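Local structure of formate dehydrogenase subunit beta (Desulfovibrio gigas, 1H0H) at residues A13-Q18 with K50-H55; P28-E33 with D43-T48. The protein serves as the electron-transfer subunit of a periplasmic formate dehydrogenase, carrying electrons from formate oxidation through three [4Fe-4S] clusters. One frame throughout, in Å; residues are numbered along the deposited sequence.

Contact 1. Residues A13-Q18 with K50-H55; sequences ACRGCQ and KLVRMH. With SF4 (iron/sulfur cluster), chain L.
Val52 lies across the cysteine loop of a ferredoxin-type [4Fe-4S] site, the CxxCxxC run that starts at Cys11, and its two methyls share the work. CG1, anti to the backbone N, reaches the methyl of Ala13, while CG2 sits 3.6 Å from Cys17 SG and also touches the cluster sulfide S1. Cys17 SG binds FE2 and Cys14 SG binds FE4; Val52 CG2 thus lays a methyl against a ligand sulfur and a cluster sulfide. Cys14 SG also accepts a hydrogen bond from Gly16 N at 3.3 Å, which would be expected to draw some charge off the thiolate. Ala13 CB also meets Met54 CE, at 4.0 Å. The SD of Met54 lies 4.2 Å above the guanidinium plane of Arg15, over its centre; that guanidinium forms salt bridges with an acidic side chain of the chain of another protein. Lys50, bent at chi2 (63°), runs its CE past Cys17 CB and sends NZ on to Pro69 O and Gln71 OE1. Gln18 ties helix 16-25 to strand 51-59: with CG anti to the backbone N (chi1 -180°) and the chain extended, it carries its amide to the strand; NE2 bonds to Asn40 O, in the loop before the strand, and OE1 accepts from Val52 N at 3.0 Å, in the carbonyl plane and nearly straight at 169°.

Contact 2. Residues P28-E33 with D43-T48; sequences PATPTE and DFNFHT
Thr30 and Asn45 meet tip to tip where the 28-33 loop passes an Asx turn, with Asn45 ND2 donating to Thr30 OG1 at 3.2 Å. The bond is bent, 137° at the hydrogen, and OG1 is tilted out of the amide plane of Asn45. Thr30 presents both branches: beside the hydroxyl, its CG2 methyl lies 3.6 Å from Asn45 OD1 and also packs on His47 CB, near the plane of the imidazole at its edge. The second half of the contact is a CH-pi contact, in which Pro28 CG stands over one face of the His47 ring, 3.6 Å from its centroid and 16° off the normal. Phe46 CD2 comes over the opposite face, so the imidazole is sandwiched between a proline ring and the edge of a phenyl from its own turn.

Behind these side chains, the type I beta turn from Asn45 to Thr48, closed by Thr48 N on Asn45 O, sets where they stand. Asn45 has its CG in the crowded position between the backbone N and the carbonyl carbon (chi1 57°), which folds the amide back over the turn and leaves ND2 facing Thr30. Two donors grip Asn45 OD1 and fix the amide's rotation: His47 N comes in on a lone pair at 2.9 Å, and Thr48 OG1 donates from above the carbonyl plane at 2.7 Å. Farther out, Thr30 N bonds to an acidic side chain of the chain of another protein, and Lys22 NZ, tying the two segments to helix 16-25, bonds to both Pro28 O and Thr48 OG1.

Overall arrangement
Contact 1 pairs the start of helix 16-25 and the loop before it with the start of strand 51-59; contact 2 lies in the loop that joins the two. Along the chain, contact 1 supplies the outer pair of segments and contact 2 the inner pair. Their centres are about 13 Å apart. They touch directly: Arg53 NH2 of contact 1 forms a salt bridge with Asp43 OD1 of contact 2 at 2.9 Å, and Leu51 CD2 packs on Asp43 CA. Contact 1 is buried against a cluster, whereas contact 2 is at the surface. Residues of both contacts also meet the chain of another protein, so the subunit interface extends from the cluster site along the loop.

Contact 1. Residues A13-Q18 with K50-H55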
loop_
_atom_site.group_PDB
_atom_site.type_symbol
_atom_site.label_atom_id
_atom_site.label_comp_id
_atom_site.label_asym_id
_atom_site.label_seq_id
_atom_site.Cartn_x
_atom_site.Cartn_y
_atom_site.Cartn_z
ATOM N N ALA B 13 -14.155 -3.497 -12.694
ATOM C CA ALA B 13 -15.118 -2.736 -11.915
ATOM C C ALA B 13 -14.390 -1.791 -10.935
ATOM O O ALA B 13 -14.827 -1.575 -9.797
ATOM C CB ALA B 13 -16.116 -3.672 -11.207
ATOM N N CYS B 14 -13.276 -1.223 -11.402
ATOM C CA CYS B 14 -12.502 -0.272 -10.595
ATOM C C CYS B 14 -13.319 1.016 -10.383
ATOM O O CYS B 14 -13.017 1.835 -9.519
ATOM C CB CYS B 14 -11.166 0.030 -11.304
ATOM S SG CYS B 14 -11.200 1.170 -12.687
ATOM N N ARG B 15 -14.376 1.168 -11.175
ATOM C CA ARG B 15 -15.238 2.359 -11.133
ATOM C C ARG B 15 -14.554 3.702 -11.477
ATOM O O ARG B 15 -15.090 4.795 -11.271
ATOM C CB ARG B 15 -16.154 2.372 -9.907
ATOM C CG ARG B 15 -17.296 1.359 -10.101
ATOM C CD ARG B 15 -18.464 1.539 -9.149
ATOM N NE ARG B 15 -18.159 0.941 -7.857
ATOM C CZ ARG B 15 -19.074 0.550 -7.004
ATOM N NH1 ARG B 15 -20.377 0.717 -7.309
ATOM N NH2 ARG B 15 -18.702 0.013 -5.841
ATOM N N GLY B 16 -13.363 3.620 -12.044
ATOM C CA GLY B 16 -12.711 4.816 -12.564
ATOM C C GLY B 16 -13.577 5.564 -13.603
ATOM O O GLY B 16 -13.703 6.785 -13.528
ATOM N N CYS B 17 -14.172 4.829 -14.550
ATOM C CA CYS B 17 -15.018 5.433 -15.584
ATOM C C CYS B 17 -16.250 6.140 -14.984
ATOM O O CYS B 17 -16.611 7.256 -15.405
ATOM C CB CYS B 17 -15.482 4.367 -16.613
ATOM S SG CYS B 17 -16.290 2.925 -15.878
ATOM N N GLN B 18 -16.894 5.488 -14.026
ATOM C CA GLN B 18 -18.100 6.040 -13.397
ATOM C C GLN B 18 -17.793 7.380 -12.768
ATOM O O GLN B 18 -18.494 8.359 -13.020
ATOM C CB GLN B 18 -18.686 5.058 -12.368
ATOM C CG GLN B 18 -19.941 5.517 -11.663
ATOM C CD GLN B 18 -20.585 4.425 -10.822
ATOM O OE1 GLN B 18 -20.785 3.289 -11.277
ATOM N NE2 GLN B 18 -20.895 4.763 -9.601
ATOM N N LYS B 50 -22.779 7.124 -16.639
ATOM C CA LYS B 50 -21.908 5.961 -16.771
ATOM C C LYS B 50 -22.118 5.219 -15.479
ATOM O O LYS B 50 -21.973 5.790 -14.391
ATOM C CB LYS B 50 -20.452 6.421 -16.964
ATOM C CG LYS B 50 -19.429 5.298 -17.205
ATOM C CD LYS B 50 -19.723 4.524 -18.519
ATOM C CE LYS B 50 -18.507 3.755 -18.984
ATOM N NZ LYS B 50 -18.771 2.767 -20.111
ATOM N N LEU B 51 -22.548 3.971 -15.601
ATOM C CA LEU B 51 -22.865 3.187 -14.434
ATOM C C LEU B 51 -22.282 1.786 -14.512
ATOM O O LEU B 51 -22.631 1.001 -15.395
ATOM C CB LEU B 51 -24.387 3.110 -14.289
ATOM C CG LEU B 51 -24.805 2.413 -13.008
ATOM C CD1 LEU B 51 -24.461 3.253 -11.800
ATOM C CD2 LEU B 51 -26.300 2.092 -13.058
ATOM N N VAL B 52 -21.383 1.463 -13.587
ATOM C CA VAL B 52 -20.811 0.125 -13.594
ATOM C C VAL B 52 -21.759 -0.859 -12.918
ATOM O O VAL B 52 -21.954 -0.851 -11.695
ATOM C CB VAL B 52 -19.383 0.073 -12.978
ATOM C CG1 VAL B 52 -18.876 -1.352 -12.972
ATOM C CG2 VAL B 52 -18.427 0.989 -13.779
ATOM N N ARG B 53 -22.381 -1.693 -13.740
ATOM C CA ARG B 53 -23.325 -2.659 -13.237
ATOM C C ARG B 53 -22.547 -3.893 -12.840
ATOM O O ARG B 53 -21.536 -4.208 -13.457
ATOM C CB ARG B 53 -24.360 -2.962 -14.309
ATOM C CG ARG B 53 -25.275 -1.801 -14.628
ATOM C CD ARG B 53 -26.320 -2.138 -15.681
ATOM N NE ARG B 53 -27.063 -0.979 -16.166
ATOM C CZ ARG B 53 -28.043 -0.394 -15.489
ATOM N NH1 ARG B 53 -28.388 -0.840 -14.281
ATOM N NH2 ARG B 53 -28.678 0.635 -16.013
ATOM N N MET B 54 -22.983 -4.565 -11.782
ATOM C CA MET B 54 -22.220 -5.687 -11.248
ATOM C C MET B 54 -23.184 -6.789 -10.852
ATOM O O MET B 54 -24.113 -6.554 -10.051
ATOM C CB MET B 54 -21.372 -5.247 -10.036
ATOM C CG MET B 54 -20.439 -4.038 -10.279
ATOM S SD MET B 54 -19.772 -3.284 -8.720
ATOM C CE MET B 54 -18.567 -4.542 -8.188
ATOM N N HIS B 55 -22.977 -7.989 -11.400
ATOM C CA HIS B 55 -23.884 -9.108 -11.114
ATOM C C HIS B 55 -23.172 -10.430 -10.883
ATOM O O HIS B 55 -22.426 -10.931 -11.741
ATOM C CB HIS B 55 -24.921 -9.288 -12.232
ATOM C CG HIS B 55 -25.932 -8.189 -12.294
ATOM N ND1 HIS B 55 -25.997 -7.296 -13.342
ATOM C CD2 HIS B 55 -26.896 -7.810 -11.419
ATOM C CE1 HIS B 55 -26.973 -6.428 -13.126
ATOM N NE2 HIS B 55 -27.537 -6.721 -11.969
HETATM FE FE1 SF4 L . -12.389 0.284 -17.188
HETATM FE FE2 SF4 L . -14.680 1.332 -16.031
HETATM FE FE3 SF4 L . -14.217 -1.385 -15.936
HETATM FE FE4 SF4 L . -12.582 0.391 -14.450
HETATM S S1 SF4 L . -14.788 0.006 -14.159
HETATM S S2 SF4 L . -11.920 -1.456 -15.734
HETATM S S3 SF4 L . -12.618 2.201 -15.894
HETATM S S4 SF4 L . -14.574 -0.044 -17.854
HETATM O O HOH W 1 -21.782 1.143 -9.862
HETATM O O HOH W 2 -21.252 8.369 -13.680
#

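Contact 2. Residues P28-E33 with D43-T48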
loop_
_atom_site.group_PDB
_atom_site.type_symbol
_atom_site.label_atom_id
_atom_site.label_comp_id
_atom_site.label_asym_id
_atom_site.label_seq_id
_atom_site.Cartn_x
_atom_site.Cartn_y
_atom_site.Cartn_z
ATOM N N PRO B 28 -23.232 15.811 -9.974
ATOM C CA PRO B 28 -23.236 15.564 -8.531
ATOM C C PRO B 28 -23.437 14.087 -8.209
ATOM O O PRO B 28 -23.908 13.323 -9.054
ATOM C CB PRO B 28 -24.463 16.355 -8.045
ATOM C CG PRO B 28 -25.393 16.280 -9.244
ATOM C CD PRO B 28 -24.449 16.522 -10.424
ATOM N N ALA B 29 -23.080 13.710 -6.985
ATOM C CA ALA B 29 -23.405 12.390 -6.473
ATOM C C ALA B 29 -24.909 12.431 -6.241
ATOM O O ALA B 29 -25.481 13.520 -6.075
ATOM C CB ALA B 29 -22.679 12.164 -5.126
ATOM N N THR B 30 -25.548 11.260 -6.229
ATOM C CA THR B 30 -26.979 11.157 -5.946
ATOM C C THR B 30 -27.187 10.215 -4.751
ATOM O O THR B 30 -26.290 9.433 -4.413
ATOM C CB THR B 30 -27.723 10.658 -7.145
ATOM O OG1 THR B 30 -27.234 9.348 -7.500
ATOM C CG2 THR B 30 -27.451 11.557 -8.361
ATOM N N PRO B 31 -28.351 10.282 -4.112
ATOM C CA PRO B 31 -28.596 9.513 -2.878
ATOM C C PRO B 31 -28.577 8.009 -3.094
ATOM O O PRO B 31 -29.230 7.503 -4.002
ATOM C CB PRO B 31 -30.003 9.956 -2.424
ATOM C CG PRO B 31 -30.310 11.232 -3.251
ATOM C CD PRO B 31 -29.510 11.106 -4.517
ATOM N N THR B 32 -27.823 7.306 -2.256
ATOM C CA THR B 32 -27.780 5.853 -2.319
ATOM C C THR B 32 -27.686 5.259 -0.931
ATOM O O THR B 32 -27.350 5.945 0.035
ATOM C CB THR B 32 -26.571 5.342 -3.152
ATOM O OG1 THR B 32 -25.352 5.809 -2.567
ATOM C CG2 THR B 32 -26.590 5.900 -4.582
ATOM N N GLU B 33 -28.011 3.975 -0.858
ATOM C CA GLU B 33 -27.858 3.207 0.356
ATOM C C GLU B 33 -27.397 1.809 -0.075
ATOM O O GLU B 33 -27.487 1.432 -1.250
ATOM C CB GLU B 33 -29.149 3.207 1.179
ATOM C CG GLU B 33 -30.301 2.463 0.560
ATOM C CD GLU B 33 -31.579 2.591 1.394
ATOM O OE1 GLU B 33 -31.523 3.119 2.542
ATOM O OE2 GLU B 33 -32.645 2.184 0.897
ATOM N N ASP B 43 -29.178 2.425 -10.818
ATOM C CA ASP B 43 -29.590 2.592 -12.200
ATOM C C ASP B 43 -29.172 3.968 -12.681
ATOM O O ASP B 43 -28.761 4.823 -11.897
ATOM C CB ASP B 43 -31.125 2.410 -12.277
ATOM C CG ASP B 43 -31.662 2.274 -13.721
ATOM O OD1 ASP B 43 -30.932 1.791 -14.630
ATOM O OD2 ASP B 43 -32.841 2.587 -14.018
ATOM N N PHE B 44 -29.226 4.178 -13.987
ATOM C CA PHE B 44 -28.996 5.497 -14.530
ATOM C C PHE B 44 -29.944 6.506 -13.913
ATOM O O PHE B 44 -31.081 6.175 -13.600
ATOM C CB PHE B 44 -29.367 5.508 -16.015
ATOM C CG PHE B 44 -28.437 4.734 -16.893
ATOM C CD1 PHE B 44 -27.107 5.093 -17.007
ATOM C CD2 PHE B 44 -28.912 3.697 -17.670
ATOM C CE1 PHE B 44 -26.242 4.391 -17.860
ATOM C CE2 PHE B 44 -28.068 3.007 -18.528
ATOM C CZ PHE B 44 -26.713 3.380 -18.629
ATOM N N ASN B 45 -29.472 7.738 -13.730
ATOM C CA ASN B 45 -30.356 8.846 -13.348
ATOM C C ASN B 45 -29.900 10.097 -14.105
ATOM O O ASN B 45 -28.896 10.041 -14.848
ATOM C CB ASN B 45 -30.458 9.055 -11.819
ATOM C CG ASN B 45 -29.110 9.288 -11.167
ATOM O OD1 ASN B 45 -28.381 10.189 -11.559
ATOM N ND2 ASN B 45 -28.794 8.497 -10.133
ATOM N N PHE B 46 -30.633 11.202 -13.959
ATOM C CA PHE B 46 -30.290 12.460 -14.649
ATOM C C PHE B 46 -28.829 12.875 -14.452
ATOM O O PHE B 46 -28.251 13.561 -15.302
ATOM C CB PHE B 46 -31.237 13.604 -14.193
ATOM C CG PHE B 46 -31.039 14.908 -14.922
ATOM C CD1 PHE B 46 -31.578 15.112 -16.196
ATOM C CD2 PHE B 46 -30.322 15.939 -14.331
ATOM C CE1 PHE B 46 -31.400 16.319 -16.851
ATOM C CE2 PHE B 46 -30.118 17.141 -14.980
ATOM C CZ PHE B 46 -30.656 17.327 -16.257
ATOM N N HIS B 47 -28.225 12.475 -13.335
ATOM C CA HIS B 47 -26.867 12.932 -13.033
ATOM C C HIS B 47 -25.804 11.866 -13.198
ATOM O O HIS B 47 -24.636 12.099 -12.854
ATOM C CB HIS B 47 -26.777 13.420 -11.600
ATOM C CG HIS B 47 -27.687 14.557 -11.291
ATOM N ND1 HIS B 47 -27.579 15.785 -11.905
ATOM C CD2 HIS B 47 -28.717 14.656 -10.420
ATOM C CE1 HIS B 47 -28.513 16.593 -11.429
ATOM N NE2 HIS B 47 -29.205 15.936 -10.516
ATOM N N THR B 48 -26.182 10.715 -13.730
ATOM C CA THR B 48 -25.289 9.570 -13.786
ATOM C C THR B 48 -25.387 8.914 -15.148
ATOM O O THR B 48 -26.323 8.166 -15.413
ATOM C CB THR B 48 -25.721 8.582 -12.695
ATOM O OG1 THR B 48 -25.807 9.251 -11.425
ATOM C CG2 THR B 48 -24.685 7.486 -12.523
#